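Local atomic coordinates of phenylacetic acid degradation-related protein (Ralstonia eutropha JMP134, PDB entry 2PIM), a protein that probably hydrolyses the thioester bond of acyl-coenzyme A substrates, as a dimeric member of the hotdog-fold PaaI thioesterase family. Residues Phe49-Pro52 against Val53-Gln57. Residues are numbered along the deposited sequence; the frame is centred on the assembly and turned at random.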
ATOM      1  N   PHE A  49      11.994  -0.410   3.076  1.00 28.94           N
ATOM      2  CA  PHE A  49      10.638  -0.887   2.938  1.00 28.09           C
ATOM      3  C   PHE A  49      10.460  -2.241   3.609  1.00 27.33           C
ATOM      4  O   PHE A  49       9.425  -2.880   3.429  1.00 27.62           O
ATOM      5  CB  PHE A  49      10.263  -1.066   1.466  1.00 28.77           C
ATOM      6  CG  PHE A  49      10.307   0.176   0.638  1.00 24.73           C
ATOM      7  CD1 PHE A  49      10.404   1.438   1.187  1.00 27.47           C
ATOM      8  CD2 PHE A  49      10.228   0.054  -0.747  1.00 25.28           C
ATOM      9  CE1 PHE A  49      10.445   2.566   0.363  1.00 25.91           C
ATOM     10  CE2 PHE A  49      10.259   1.159  -1.574  1.00 25.51           C
ATOM     11  CZ  PHE A  49      10.366   2.411  -1.026  1.00 29.90           C
ATOM     12  N   LEU A  50      11.463  -2.658   4.367  1.00 29.18           N
ATOM     13  CA  LEU A  50      11.530  -3.994   4.960  1.00 30.53           C
ATOM     14  C   LEU A  50      10.907  -4.091   6.353  1.00 32.11           C
ATOM     15  O   LEU A  50      10.957  -3.144   7.160  1.00 29.28           O
ATOM     16  CB  LEU A  50      12.979  -4.487   5.026  1.00 28.28           C
ATOM     17  CG  LEU A  50      13.723  -4.525   3.685  1.00 29.35           C
ATOM     18  CD1 LEU A  50      15.100  -5.106   3.861  1.00 28.21           C
ATOM     19  CD2 LEU A  50      12.963  -5.297   2.604  1.00 31.73           C
ATOM     20  N   ASN A  51      10.292  -5.250   6.571  1.00 33.62           N
ATOM     21  CA  ASN A  51       9.795  -5.682   7.873  1.00 37.37           C
ATOM     22  C   ASN A  51      10.965  -6.198   8.740  1.00 37.08           C
ATOM     23  O   ASN A  51      12.106  -6.254   8.279  1.00 38.13           O
ATOM     24  CB  ASN A  51       8.662  -6.730   7.675  1.00 36.87           C
ATOM     25  CG  ASN A  51       9.176  -8.137   7.322  1.00 37.88           C
ATOM     26  OD1 ASN A  51      10.367  -8.409   7.309  1.00 40.81           O
ATOM     27  ND2 ASN A  51       8.253  -9.030   7.033  1.00 45.88           N
ATOM     28  N   PRO A  52      10.703  -6.568  10.003  1.00 40.29           N
ATOM     29  CA  PRO A  52      11.812  -7.018  10.864  1.00 41.59           C
ATOM     30  C   PRO A  52      12.609  -8.229  10.354  1.00 44.06           C
ATOM     31  O   PRO A  52      13.810  -8.340  10.627  1.00 44.65           O
ATOM     32  CB  PRO A  52      11.114  -7.374  12.173  1.00 41.47           C
ATOM     33  CG  PRO A  52       9.870  -6.594  12.168  1.00 39.80           C
ATOM     34  CD  PRO A  52       9.429  -6.578  10.732  1.00 41.73           C
ATOM     35  N   VAL A  53      11.942  -9.124   9.627  1.00 45.51           N
ATOM     36  CA  VAL A  53      12.577 -10.342   9.111  1.00 44.25           C
ATOM     37  C   VAL A  53      13.226 -10.109   7.734  1.00 44.37           C
ATOM     38  O   VAL A  53      13.750 -11.040   7.127  1.00 44.79           O
ATOM     39  CB  VAL A  53      11.570 -11.559   9.118  1.00 45.35           C
ATOM     40  CG1 VAL A  53      10.312 -11.279   8.286  1.00 48.48           C
ATOM     41  CG2 VAL A  53      12.237 -12.838   8.640  1.00 47.94           C
ATOM     42  N   GLY A  54      13.215  -8.870   7.243  1.00 42.22           N
ATOM     43  CA  GLY A  54      13.943  -8.537   6.019  1.00 40.56           C
ATOM     44  C   GLY A  54      13.176  -8.742   4.724  1.00 38.90           C
ATOM     45  O   GLY A  54      13.745  -8.660   3.627  1.00 39.71           O
ATOM     46  N   GLN A  55      11.883  -9.008   4.825  1.00 34.69           N
ATOM     47  CA  GLN A  55      11.056  -9.039   3.640  1.00 34.98           C
ATOM     48  C   GLN A  55      10.341  -7.681   3.431  1.00 32.12           C
ATOM     49  O   GLN A  55      10.161  -6.889   4.359  1.00 33.14           O
ATOM     50  CB  GLN A  55      10.048 -10.168   3.737  1.00 35.16           C
ATOM     51  CG  GLN A  55      10.619 -11.535   4.087  1.00 36.29           C
ATOM     52  CD  GLN A  55       9.549 -12.431   4.747  1.00 43.50           C
ATOM     53  OE1 GLN A  55       8.355 -12.065   4.825  1.00 55.43           O
ATOM     54  NE2 GLN A  55       9.971 -13.605   5.224  1.00 51.46           N
ATOM     55  N   VAL A  56       9.923  -7.432   2.207  1.00 31.03           N
ATOM     56  CA  VAL A  56       9.256  -6.188   1.864  1.00 31.07           C
ATOM     57  C   VAL A  56       7.868  -6.182   2.529  1.00 30.24           C
ATOM     58  O   VAL A  56       7.100  -7.154   2.404  1.00 30.45           O
ATOM     59  CB  VAL A  56       9.105  -6.023   0.315  1.00 29.29           C
ATOM     60  CG1 VAL A  56       8.456  -4.703  -0.049  1.00 28.25           C
ATOM     61  CG2 VAL A  56      10.444  -6.105  -0.372  1.00 35.75           C
ATOM     62  N   GLN A  57       7.539  -5.083   3.204  1.00 28.15           N
ATOM     63  CA  GLN A  57       6.195  -4.918   3.769  1.00 28.38           C
ATOM     64  C   GLN A  57       5.160  -5.027   2.660  1.00 29.99           C
ATOM     65  O   GLN A  57       5.367  -4.464   1.566  1.00 30.92           O
ATOM     66  CB  GLN A  57       6.040  -3.551   4.422  1.00 27.54           C
ATOM     67  CG  GLN A  57       4.854  -3.465   5.387  1.00 27.38           C
ATOM     68  CD  GLN A  57       4.123  -2.135   5.296  1.00 37.99           C
ATOM     69  OE1 GLN A  57       3.986  -1.569   4.204  1.00 32.39           O
ATOM     70  NE2 GLN A  57       3.627  -1.636   6.447  1.00 31.96           N
TER
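Asn51 folds its side chain back over the turn it begins, and its OD1 takes the backbone N-H of Gln55 at 3.0 Å from the N. That donor stands above the carboxamide plane, 51° out of it; Val53 N adds a weak, strongly bent bond to the same oxygen. With CG between its own backbone N and carbonyl carbon (chi1 78°), the amide is brought over these N-H groups; asparagine suits the place because its short side chain carries an acceptor just that far. Beside it, pointing the same way, lies Val53, whose CG1 crowds the amide, 3.0 Å from Asn51 OD1. The Gln55 side chain passes obliquely, its amide plane turned 43° from that of Asn51.

Asn51 to Gly54 form a type I beta turn, closed by Gly54 N on Asn51 O at 3.0 Å. Pro52, with its fixed phi, suits the second position, and Gly54 takes the positive phi of the last, where a side chain would jam against the preceding carbonyl oxygen. Behind the turn the two arms of the loop are joined by nearly straight bonds, Asn51 N to Gln55 O (2.8 Å) and Gln57 N to Phe49 O (2.9 Å), flanking a single bridge between Leu50 and Val56. The Leu50 CD2 methyl lies along the Gly54-Gln55 backbone, 3.6 Å from Gly54 O, and also meets Val56 CG2.

Gln57, at the N-cap of helix 58-75, weakly caps Met60 N through OE1 and gives NE2 to Ala63 O of the second subunit. Backbone N-H groups of the turn thus find acceptors within the loop, which probably limits its flexibility where it enters the helix.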